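Local coordinates for protein transcription termination factor FttA (Pyrococcus horikoshii, PDB 3AF6) that probably terminates archaeal transcription by cutting nascent RNA at the polymerase exit channel, using two zinc ions held in a metallo-beta-lactamase fold, at residues Asp166-Lys169 against Phe170-Val174; Leu206-Asp210 against Glu211-Leu215; Glu532-Lys535 against Gln536-Asp540. All coordinates share one frame; numbering follows the deposited sequence.

Contact 1: Asp166-Lys169 against Phe170-Val174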
ATOM      1  N   ASP A 166     -12.519   1.188 -21.230  1.00 73.11           N
ATOM      2  CA  ASP A 166     -11.225   0.526 -21.127  1.00 71.27           C
ATOM      3  C   ASP A 166     -11.175  -0.543 -20.038  1.00 69.34           C
ATOM      4  O   ASP A 166     -10.869  -1.701 -20.315  1.00 68.27           O
ATOM      5  CB  ASP A 166     -10.114   1.548 -20.871  1.00 72.78           C
ATOM      6  CG  ASP A 166      -9.882   2.472 -22.052  1.00 73.71           C
ATOM      7  OD1 ASP A 166     -10.031   2.016 -23.206  1.00 72.82           O
ATOM      8  OD2 ASP A 166      -9.533   3.651 -21.821  1.00 73.06           O
ATOM      9  N   ARG A 167     -11.478  -0.157 -18.803  1.00 67.31           N
ATOM     10  CA  ARG A 167     -11.434  -1.102 -17.695  1.00 66.85           C
ATOM     11  C   ARG A 167     -12.099  -2.433 -18.014  1.00 65.72           C
ATOM     12  O   ARG A 167     -11.616  -3.486 -17.604  1.00 66.39           O
ATOM     13  CB  ARG A 167     -12.059  -0.493 -16.441  1.00 66.94           C
ATOM     14  CG  ARG A 167     -12.090  -1.453 -15.257  1.00 67.82           C
ATOM     15  CD  ARG A 167     -11.805  -0.733 -13.947  1.00 69.15           C
ATOM     16  NE  ARG A 167     -10.387  -0.761 -13.594  1.00 68.02           N
ATOM     17  CZ  ARG A 167      -9.787  -1.769 -12.967  1.00 67.55           C
ATOM     18  NH1 ARG A 167      -8.492  -1.698 -12.695  1.00 67.26           N
ATOM     19  NH2 ARG A 167     -10.477  -2.839 -12.594  1.00 64.54           N
ATOM     20  N   ARG A 168     -13.202  -2.384 -18.748  1.00 64.67           N
ATOM     21  CA  ARG A 168     -13.924  -3.593 -19.128  1.00 63.34           C
ATOM     22  C   ARG A 168     -13.055  -4.403 -20.091  1.00 60.69           C
ATOM     23  O   ARG A 168     -12.914  -5.620 -19.961  1.00 59.10           O
ATOM     24  CB  ARG A 168     -15.235  -3.206 -19.812  1.00 67.40           C
ATOM     25  CG  ARG A 168     -16.229  -4.341 -20.025  1.00 72.22           C
ATOM     26  CD  ARG A 168     -17.342  -3.892 -20.977  1.00 77.45           C
ATOM     27  NE  ARG A 168     -17.745  -2.503 -20.735  1.00 81.68           N
ATOM     28  CZ  ARG A 168     -18.439  -1.757 -21.593  1.00 83.69           C
ATOM     29  NH1 ARG A 168     -18.820  -2.263 -22.763  1.00 84.01           N
ATOM     30  NH2 ARG A 168     -18.738  -0.496 -21.290  1.00 84.27           N
ATOM     31  N   LYS A 169     -12.473  -3.712 -21.062  1.00 57.77           N
ATOM     32  CA  LYS A 169     -11.620  -4.358 -22.045  1.00 56.26           C
ATOM     33  C   LYS A 169     -10.450  -5.016 -21.333  1.00 55.29           C
ATOM     34  O   LYS A 169     -10.155  -6.189 -21.549  1.00 55.58           O
ATOM     35  CB  LYS A 169     -11.111  -3.320 -23.051  1.00 57.54           C
ATOM     36  CG  LYS A 169     -10.141  -3.862 -24.087  1.00 59.00           C
ATOM     37  CD  LYS A 169      -9.783  -2.798 -25.109  1.00 62.07           C
ATOM     38  CE  LYS A 169      -8.914  -3.368 -26.228  1.00 64.31           C
ATOM     39  NZ  LYS A 169      -8.690  -2.389 -27.331  1.00 64.27           N
ATOM     40  N   PHE A 170      -9.802  -4.236 -20.471  1.00 53.79           N
ATOM     41  CA  PHE A 170      -8.650  -4.670 -19.693  1.00 52.41           C
ATOM     42  C   PHE A 170      -8.922  -5.903 -18.847  1.00 52.31           C
ATOM     43  O   PHE A 170      -8.120  -6.830 -18.817  1.00 51.95           O
ATOM     44  CB  PHE A 170      -8.196  -3.523 -18.788  1.00 51.92           C
ATOM     45  CG  PHE A 170      -7.298  -3.947 -17.662  1.00 49.66           C
ATOM     46  CD1 PHE A 170      -5.981  -4.307 -17.904  1.00 49.24           C
ATOM     47  CD2 PHE A 170      -7.782  -3.993 -16.356  1.00 49.62           C
ATOM     48  CE1 PHE A 170      -5.149  -4.708 -16.860  1.00 49.44           C
ATOM     49  CE2 PHE A 170      -6.963  -4.393 -15.303  1.00 49.87           C
ATOM     50  CZ  PHE A 170      -5.640  -4.751 -15.556  1.00 49.43           C
ATOM     51  N   LEU A 171     -10.048  -5.908 -18.146  1.00 53.32           N
ATOM     52  CA  LEU A 171     -10.382  -7.037 -17.300  1.00 54.72           C
ATOM     53  C   LEU A 171     -10.651  -8.302 -18.103  1.00 57.48           C
ATOM     54  O   LEU A 171     -10.238  -9.389 -17.700  1.00 59.02           O
ATOM     55  CB  LEU A 171     -11.576  -6.695 -16.410  1.00 53.98           C
ATOM     56  CG  LEU A 171     -11.297  -5.585 -15.385  1.00 53.97           C
ATOM     57  CD1 LEU A 171     -12.565  -5.249 -14.623  1.00 52.00           C
ATOM     58  CD2 LEU A 171     -10.197  -6.022 -14.424  1.00 52.43           C
ATOM     59  N   ARG A 172     -11.328  -8.179 -19.241  1.00 59.58           N
ATOM     60  CA  ARG A 172     -11.595  -9.364 -20.048  1.00 62.21           C
ATOM     61  C   ARG A 172     -10.284  -9.981 -20.523  1.00 61.87           C
ATOM     62  O   ARG A 172     -10.140 -11.203 -20.531  1.00 62.33           O
ATOM     63  CB  ARG A 172     -12.498  -9.038 -21.249  1.00 66.09           C
ATOM     64  CG  ARG A 172     -13.976  -9.387 -21.016  1.00 71.20           C
ATOM     65  CD  ARG A 172     -14.805  -9.375 -22.307  1.00 74.69           C
ATOM     66  NE  ARG A 172     -15.195  -8.032 -22.738  1.00 77.35           N
ATOM     67  CZ  ARG A 172     -16.105  -7.275 -22.127  1.00 79.29           C
ATOM     68  NH1 ARG A 172     -16.735  -7.719 -21.044  1.00 79.67           N
ATOM     69  NH2 ARG A 172     -16.392  -6.070 -22.603  1.00 79.29           N
ATOM     70  N   GLN A 173      -9.327  -9.137 -20.909  1.00 60.16           N
ATOM     71  CA  GLN A 173      -8.027  -9.622 -21.362  1.00 59.19           C
ATOM     72  C   GLN A 173      -7.319 -10.372 -20.236  1.00 57.41           C
ATOM     73  O   GLN A 173      -6.965 -11.541 -20.394  1.00 57.34           O
ATOM     74  CB  GLN A 173      -7.160  -8.457 -21.837  1.00 61.56           C
ATOM     75  CG  GLN A 173      -7.568  -7.888 -23.189  1.00 65.21           C
ATOM     76  CD  GLN A 173      -6.847  -6.584 -23.516  1.00 68.74           C
ATOM     77  OE1 GLN A 173      -6.842  -6.128 -24.665  1.00 69.41           O
ATOM     78  NE2 GLN A 173      -6.242  -5.973 -22.498  1.00 69.77           N
ATOM     79  N   VAL A 174      -7.120  -9.705 -19.102  1.00 54.64           N
ATOM     80  CA  VAL A 174      -6.469 -10.332 -17.952  1.00 53.24           C
ATOM     81  C   VAL A 174      -7.037 -11.733 -17.721  1.00 54.49           C
ATOM     82  O   VAL A 174      -6.291 -12.706 -17.562  1.00 54.33           O
ATOM     83  CB  VAL A 174      -6.686  -9.505 -16.661  1.00 52.28           C
ATOM     84  CG1 VAL A 174      -6.206 -10.285 -15.452  1.00 49.44           C
ATOM     85  CG2 VAL A 174      -5.945  -8.183 -16.758  1.00 51.95           C
TER
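Phe-170 opens the second segment by donating its backbone N to Asp-166 O at 2.8 Å, one turn back in the helix 164-178. Its ring lies alongside Arg-167, both side chains pointing the same way. CG of Phe-170 is anti to its backbone N (chi1 163°), which brings CE2 to 4.1 Å from Arg-167 NH1. Phe-170 CD2 lies over one face of the guanidinium, but the two planes are 62° apart, too steep for a parallel stack. Outside the helix the ring meets that of His-319 and touches Ile-321.

Leu-171 continues with N to Arg-167 O. Its CD2 lies 3.7 Å from Arg-167 NH2, and CD1 is about as near. The arginine chain bends at chi2 and chi3, which brings its NH2 end beside the leucine methyls. Arg-167 NH1 also makes weak hydrogen bonds to the carbonyls of Lys-318 and Thr-320.

Arg-172 bonds through N to Arg-168 O at 3.1 Å. The two arginine side chains run side by side, though their close approach is doubtful in the model. Arg-172 NH1 forms a salt bridge with Glu-36.

Gln-173 donates N to Lys-169 O. Its OE1 is 3.8 Å from CE of the extended Lys-169.

Phe-170 and Leu-171 thus make the apolar side of this helix in the archaeal KH region, facing strand 320-322. The Glu-36 carboxylate probably offsets part of the positive charge of the neighbouring arginines.

Contact 2: Leu206-Asp210 against Glu211-Leu215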
ATOM      1  N   LEU A 206      11.524 -10.970  -9.046  1.00 32.52           N
ATOM      2  CA  LEU A 206      10.898 -11.643 -10.165  1.00 31.19           C
ATOM      3  C   LEU A 206      10.734 -13.115  -9.871  1.00 30.56           C
ATOM      4  O   LEU A 206      11.715 -13.802  -9.589  1.00 29.98           O
ATOM      5  CB  LEU A 206      11.751 -11.465 -11.422  1.00 29.40           C
ATOM      6  CG  LEU A 206      11.236 -12.116 -12.707  1.00 30.12           C
ATOM      7  CD1 LEU A 206       9.897 -11.488 -13.124  1.00 29.45           C
ATOM      8  CD2 LEU A 206      12.273 -11.914 -13.802  1.00 30.53           C
ATOM      9  N   VAL A 207       9.494 -13.595  -9.931  1.00 30.12           N
ATOM     10  CA  VAL A 207       9.218 -15.012  -9.685  1.00 30.72           C
ATOM     11  C   VAL A 207       8.997 -15.682 -11.027  1.00 30.42           C
ATOM     12  O   VAL A 207       8.209 -15.196 -11.833  1.00 31.06           O
ATOM     13  CB  VAL A 207       7.950 -15.226  -8.808  1.00 29.32           C
ATOM     14  CG1 VAL A 207       7.704 -16.706  -8.621  1.00 24.22           C
ATOM     15  CG2 VAL A 207       8.124 -14.548  -7.458  1.00 25.41           C
ATOM     16  N   GLN A 208       9.692 -16.794 -11.261  1.00 31.76           N
ATOM     17  CA  GLN A 208       9.580 -17.513 -12.527  1.00 34.04           C
ATOM     18  C   GLN A 208       9.196 -18.978 -12.404  1.00 36.24           C
ATOM     19  O   GLN A 208       9.562 -19.660 -11.433  1.00 37.55           O
ATOM     20  CB  GLN A 208      10.913 -17.514 -13.286  1.00 34.97           C
ATOM     21  CG  GLN A 208      11.676 -16.217 -13.347  1.00 37.62           C
ATOM     22  CD  GLN A 208      13.085 -16.435 -13.865  1.00 37.23           C
ATOM     23  OE1 GLN A 208      13.286 -17.051 -14.903  1.00 36.70           O
ATOM     24  NE2 GLN A 208      14.067 -15.928 -13.137  1.00 39.86           N
ATOM     25  N   THR A 209       8.479 -19.450 -13.425  1.00 35.36           N
ATOM     26  CA  THR A 209       8.109 -20.855 -13.581  1.00 34.69           C
ATOM     27  C   THR A 209       8.147 -21.022 -15.102  1.00 34.64           C
ATOM     28  O   THR A 209       8.242 -20.035 -15.827  1.00 33.71           O
ATOM     29  CB  THR A 209       6.686 -21.190 -13.091  1.00 33.59           C
ATOM     30  OG1 THR A 209       5.727 -20.603 -13.980  1.00 37.33           O
ATOM     31  CG2 THR A 209       6.473 -20.701 -11.665  1.00 34.00           C
ATOM     32  N   ASP A 210       8.094 -22.252 -15.592  1.00 34.67           N
ATOM     33  CA  ASP A 210       8.094 -22.468 -17.030  1.00 36.11           C
ATOM     34  C   ASP A 210       6.787 -21.973 -17.651  1.00 36.12           C
ATOM     35  O   ASP A 210       6.640 -21.939 -18.871  1.00 35.24           O
ATOM     36  CB  ASP A 210       8.279 -23.953 -17.361  1.00 37.98           C
ATOM     37  CG  ASP A 210       7.264 -24.856 -16.659  1.00 41.00           C
ATOM     38  OD1 ASP A 210       6.871 -25.877 -17.263  1.00 43.50           O
ATOM     39  OD2 ASP A 210       6.869 -24.571 -15.508  1.00 41.78           O
ATOM     40  N   GLU A 211       5.844 -21.566 -16.812  1.00 35.58           N
ATOM     41  CA  GLU A 211       4.566 -21.112 -17.328  1.00 36.63           C
ATOM     42  C   GLU A 211       4.257 -19.656 -17.058  1.00 36.69           C
ATOM     43  O   GLU A 211       3.473 -19.053 -17.783  1.00 35.38           O
ATOM     44  CB  GLU A 211       3.434 -21.968 -16.744  1.00 37.60           C
ATOM     45  CG  GLU A 211       2.038 -21.673 -17.303  1.00 40.82           C
ATOM     46  CD  GLU A 211       1.965 -21.798 -18.826  1.00 42.93           C
ATOM     47  OE1 GLU A 211       2.762 -22.578 -19.397  1.00 45.21           O
ATOM     48  OE2 GLU A 211       1.108 -21.131 -19.451  1.00 40.75           O
ATOM     49  N   SER A 212       4.879 -19.073 -16.039  1.00 36.73           N
ATOM     50  CA  SER A 212       4.526 -17.707 -15.706  1.00 35.99           C
ATOM     51  C   SER A 212       5.614 -16.816 -15.147  1.00 35.15           C
ATOM     52  O   SER A 212       6.718 -17.255 -14.834  1.00 35.42           O
ATOM     53  CB  SER A 212       3.376 -17.725 -14.698  1.00 37.72           C
ATOM     54  OG  SER A 212       2.368 -18.639 -15.079  1.00 39.39           O
ATOM     55  N   PHE A 213       5.247 -15.551 -14.993  1.00 32.25           N
ATOM     56  CA  PHE A 213       6.130 -14.543 -14.453  1.00 32.92           C
ATOM     57  C   PHE A 213       5.319 -13.509 -13.680  1.00 33.07           C
ATOM     58  O   PHE A 213       4.298 -12.997 -14.165  1.00 32.34           O
ATOM     59  CB  PHE A 213       6.897 -13.846 -15.581  1.00 31.08           C
ATOM     60  CG  PHE A 213       7.902 -14.722 -16.251  1.00 29.83           C
ATOM     61  CD1 PHE A 213       9.058 -15.113 -15.581  1.00 29.05           C
ATOM     62  CD2 PHE A 213       7.706 -15.149 -17.563  1.00 29.70           C
ATOM     63  CE1 PHE A 213      10.013 -15.918 -16.209  1.00 29.06           C
ATOM     64  CE2 PHE A 213       8.651 -15.949 -18.203  1.00 30.92           C
ATOM     65  CZ  PHE A 213       9.811 -16.336 -17.522  1.00 30.16           C
ATOM     66  N   VAL A 214       5.768 -13.223 -12.467  1.00 30.81           N
ATOM     67  CA  VAL A 214       5.122 -12.221 -11.644  1.00 31.41           C
ATOM     68  C   VAL A 214       6.209 -11.382 -10.983  1.00 31.79           C
ATOM     69  O   VAL A 214       7.269 -11.890 -10.589  1.00 30.63           O
ATOM     70  CB  VAL A 214       4.214 -12.836 -10.545  1.00 30.96           C
ATOM     71  CG1 VAL A 214       3.115 -13.672 -11.172  1.00 29.68           C
ATOM     72  CG2 VAL A 214       5.042 -13.655  -9.596  1.00 32.25           C
ATOM     73  N   LEU A 215       5.938 -10.090 -10.876  1.00 32.06           N
ATOM     74  CA  LEU A 215       6.869  -9.170 -10.264  1.00 33.61           C
ATOM     75  C   LEU A 215       6.340  -8.793  -8.891  1.00 34.27           C
ATOM     76  O   LEU A 215       5.199  -8.340  -8.766  1.00 37.07           O
ATOM     77  CB  LEU A 215       6.998  -7.926 -11.144  1.00 35.81           C
ATOM     78  CG  LEU A 215       8.126  -6.923 -10.884  1.00 38.30           C
ATOM     79  CD1 LEU A 215       9.454  -7.656 -10.766  1.00 38.54           C
ATOM     80  CD2 LEU A 215       8.173  -5.909 -12.039  1.00 39.67           C
TER
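A beta hairpin of the metallo-beta-lactamase domain brings strands 204-209 and 213-216 together here, and Val-207 and Val-214 form its hydrogen-bonded pair. Val-207 N donates to Val-214 O at 2.9 Å, almost straight at 177°. Val-214 N returns a bond to Val-207 O at 3.2 Å. The same Val-207 O also takes a CA-H...O contact from Phe-213. The two valine side chains lie side by side on one face of the sheet, with Val-207 CB 3.4 Å from Val-214 CG2.

The other face carries Leu-206, Gln-208, Phe-213 and Leu-215. Gln-208 and Phe-213 are a non-hydrogen-bonded pair. CG of Gln-208 comes in at the edge of the Phe-213 ring, near its plane, 3.3 Å from CE1. The amide and ring planes are 32° apart. Leu-206 CD1 is farther off, 4.5 Å from Phe-213 CD1.

The turn is held by Thr-209. Its OG1 sits between the backbone N and the carbonyl carbon (chi1 70°), facing into the bend. There Thr-209 OG1 accepts a bond of 2.7 Å from Ser-212 N. Thr-209 OG1 also accepts one of 3.0 Å from Glu-211 N. Thr-209 N donates in turn to Ser-212 O. One hydroxyl oxygen therefore ties down two successive amides of the turn.

Asp-334 bonds the hydroxyls of Thr-209 and Ser-212, while Glu-211 forms a salt bridge with Arg-180 and Asp-210 bonds Tyr-184. Within the sheet, the hairpin lies between strand 189-193, next to 204-209, and strand 251-253, next to 213-216. The valine face packs on Leu-353 of strand 349-355, in the second sheet of the domain.

Contact 3: Glu532-Lys535 against Gln536-Asp540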
ATOM      1  N   GLU A 532      12.854  22.294   3.642  1.00 52.75           N
ATOM      2  CA  GLU A 532      12.836  23.734   3.839  1.00 55.03           C
ATOM      3  C   GLU A 532      12.949  24.049   5.321  1.00 54.38           C
ATOM      4  O   GLU A 532      13.776  24.868   5.722  1.00 54.11           O
ATOM      5  CB  GLU A 532      11.551  24.335   3.276  1.00 59.21           C
ATOM      6  CG  GLU A 532      11.502  25.849   3.352  1.00 66.05           C
ATOM      7  CD  GLU A 532      10.276  26.423   2.662  1.00 72.02           C
ATOM      8  OE1 GLU A 532      10.027  27.648   2.804  1.00 74.48           O
ATOM      9  OE2 GLU A 532       9.561  25.649   1.976  1.00 74.66           O
ATOM     10  N   TYR A 533      12.115  23.394   6.128  1.00 54.34           N
ATOM     11  CA  TYR A 533      12.136  23.583   7.576  1.00 51.48           C
ATOM     12  C   TYR A 533      13.545  23.303   8.055  1.00 52.67           C
ATOM     13  O   TYR A 533      14.137  24.117   8.760  1.00 53.60           O
ATOM     14  CB  TYR A 533      11.171  22.617   8.269  1.00 48.15           C
ATOM     15  CG  TYR A 533       9.710  22.892   8.012  1.00 43.48           C
ATOM     16  CD1 TYR A 533       9.100  24.042   8.508  1.00 41.77           C
ATOM     17  CD2 TYR A 533       8.938  22.010   7.260  1.00 41.87           C
ATOM     18  CE1 TYR A 533       7.755  24.307   8.260  1.00 42.23           C
ATOM     19  CE2 TYR A 533       7.592  22.265   7.002  1.00 40.73           C
ATOM     20  CZ  TYR A 533       7.009  23.415   7.505  1.00 42.05           C
ATOM     21  OH  TYR A 533       5.685  23.681   7.241  1.00 44.61           O
ATOM     22  N   PHE A 534      14.087  22.153   7.661  1.00 53.93           N
ATOM     23  CA  PHE A 534      15.440  21.786   8.071  1.00 57.81           C
ATOM     24  C   PHE A 534      16.415  22.928   7.833  1.00 60.01           C
ATOM     25  O   PHE A 534      16.999  23.462   8.779  1.00 60.52           O
ATOM     26  CB  PHE A 534      15.939  20.553   7.320  1.00 57.48           C
ATOM     27  CG  PHE A 534      17.401  20.266   7.549  1.00 57.39           C
ATOM     28  CD1 PHE A 534      17.853  19.842   8.792  1.00 56.98           C
ATOM     29  CD2 PHE A 534      18.331  20.462   6.529  1.00 57.59           C
ATOM     30  CE1 PHE A 534      19.212  19.618   9.024  1.00 57.42           C
ATOM     31  CE2 PHE A 534      19.691  20.243   6.748  1.00 58.20           C
ATOM     32  CZ  PHE A 534      20.134  19.819   8.002  1.00 57.81           C
ATOM     33  N   LYS A 535      16.584  23.289   6.561  1.00 62.09           N
ATOM     34  CA  LYS A 535      17.481  24.372   6.165  1.00 62.99           C
ATOM     35  C   LYS A 535      17.321  25.597   7.054  1.00 63.22           C
ATOM     36  O   LYS A 535      18.302  26.136   7.570  1.00 63.08           O
ATOM     37  CB  LYS A 535      17.203  24.801   4.720  1.00 64.62           C
ATOM     38  CG  LYS A 535      17.726  23.876   3.639  1.00 66.91           C
ATOM     39  CD  LYS A 535      17.411  24.456   2.267  1.00 69.25           C
ATOM     40  CE  LYS A 535      18.020  23.625   1.147  1.00 71.92           C
ATOM     41  NZ  LYS A 535      17.720  24.189  -0.202  1.00 72.33           N
ATOM     42  N   GLN A 536      16.077  26.030   7.235  1.00 62.50           N
ATOM     43  CA  GLN A 536      15.808  27.217   8.022  1.00 63.09           C
ATOM     44  C   GLN A 536      15.907  27.101   9.533  1.00 64.11           C
ATOM     45  O   GLN A 536      16.056  28.114  10.214  1.00 64.82           O
ATOM     46  CB  GLN A 536      14.446  27.787   7.643  1.00 63.75           C
ATOM     47  CG  GLN A 536      14.414  28.340   6.233  1.00 65.37           C
ATOM     48  CD  GLN A 536      13.302  29.343   6.031  1.00 67.51           C
ATOM     49  OE1 GLN A 536      13.196  30.321   6.773  1.00 69.17           O
ATOM     50  NE2 GLN A 536      12.469  29.115   5.018  1.00 68.30           N
ATOM     51  N   LEU A 537      15.833  25.890  10.074  1.00 63.98           N
ATOM     52  CA  LEU A 537      15.919  25.748  11.522  1.00 63.72           C
ATOM     53  C   LEU A 537      17.315  25.339  11.989  1.00 64.70           C
ATOM     54  O   LEU A 537      17.742  25.703  13.082  1.00 64.24           O
ATOM     55  CB  LEU A 537      14.880  24.734  12.012  1.00 63.15           C
ATOM     56  CG  LEU A 537      13.412  25.033  11.672  1.00 63.54           C
ATOM     57  CD1 LEU A 537      12.527  23.946  12.235  1.00 62.36           C
ATOM     58  CD2 LEU A 537      12.999  26.376  12.243  1.00 64.29           C
ATOM     59  N   ALA A 538      18.031  24.607  11.143  1.00 65.42           N
ATOM     60  CA  ALA A 538      19.369  24.111  11.468  1.00 66.98           C
ATOM     61  C   ALA A 538      20.272  25.025  12.304  1.00 67.88           C
ATOM     62  O   ALA A 538      20.826  24.598  13.316  1.00 66.52           O
ATOM     63  CB  ALA A 538      20.093  23.706  10.181  1.00 66.56           C
ATOM     64  N   PRO A 539      20.442  26.291  11.887  1.00 69.37           N
ATOM     65  CA  PRO A 539      21.298  27.220  12.632  1.00 69.62           C
ATOM     66  C   PRO A 539      20.938  27.444  14.102  1.00 70.24           C
ATOM     67  O   PRO A 539      21.804  27.371  14.971  1.00 71.08           O
ATOM     68  CB  PRO A 539      21.198  28.506  11.816  1.00 68.70           C
ATOM     69  CG  PRO A 539      21.010  27.999  10.432  1.00 69.04           C
ATOM     70  CD  PRO A 539      19.979  26.911  10.633  1.00 69.09           C
ATOM     71  N   ASP A 540      19.665  27.713  14.378  1.00 70.32           N
ATOM     72  CA  ASP A 540      19.217  27.979  15.743  1.00 70.44           C
ATOM     73  C   ASP A 540      19.183  26.750  16.663  1.00 70.59           C
ATOM     74  O   ASP A 540      18.470  25.776  16.400  1.00 70.80           O
ATOM     75  CB  ASP A 540      17.833  28.630  15.711  1.00 70.31           C
ATOM     76  CG  ASP A 540      17.456  29.255  17.036  1.00 72.06           C
ATOM     77  OD1 ASP A 540      18.203  29.053  18.025  1.00 70.36           O
ATOM     78  OD2 ASP A 540      16.411  29.943  17.087  1.00 72.95           O
TER
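Gln-536 N donates to Glu-532 O at 3.0 Å, in the regular i to i+4 manner of an alpha helix. Leu-537 N follows with a bond to Tyr-533 O at 2.8 Å, though its N-H is bent well off the line at 134°. The same N-H also reaches Phe-534 O at 3.0 Å, and this second bond is equally bent. Here the donor stands above the carbonyl plane, 60° out of it. Ala-538 N then makes the straighter bond to Phe-534 O at 2.8 Å. Phe-534 O thus accepts from two successive amides, and Leu-537 N is shared between two carbonyls.

This sharing occurs where helix 529-537 of the beta-CASP region ends. The next residue after Ala-538 is Pro-539, which has no amide hydrogen to give to Lys-535 O. Its CD lies 3.6 Å from that oxygen instead. This end of the helix is tied to Asn-582 and Met-583: Ala-538 makes backbone bonds with both, and Pro-539 O accepts from the Asn-582 side chain.

Among the side chains, Glu-532 and Gln-536 run side by side in the same direction, one turn apart. Tyr-533 OH is hydrogen-bonded to Asp-459, and Glu-532 OE2 has a long, weak ion pair with Arg-506.

The apolar contacts are light. Tyr-533 CB is 4.4 Å from Leu-537 CD1. CG of Leu-537 lies beside its own backbone N (chi1 -58°), which lays the chain against Tyr-533 O. Phe-534 CE1 is 4.3 Å from Ala-538 CB, and the Phe-534 ring also packs on Leu-556, Val-560 and Ile-567.

In the fold
Contact 2 is the buried one, with its hairpin set inside the seven-stranded sheet. Contacts 1 and 3 are partly buried helical turns. Each buries aromatic side chains, one in contact 1 and two in contact 3, and has charged or polar residues that are more exposed. Contact 1 is mid-helix and keeps regular bonding, while contact 3 is at a helix end, where one amide and one carbonyl each take part in two bonds. In contact 2 a side-chain hydroxyl does part of the backbone's work. No two contacts hold the same elements. Contacts 1 and 2 have centres about 22 Å apart, whereas contact 3 lies across the chain's centre from both.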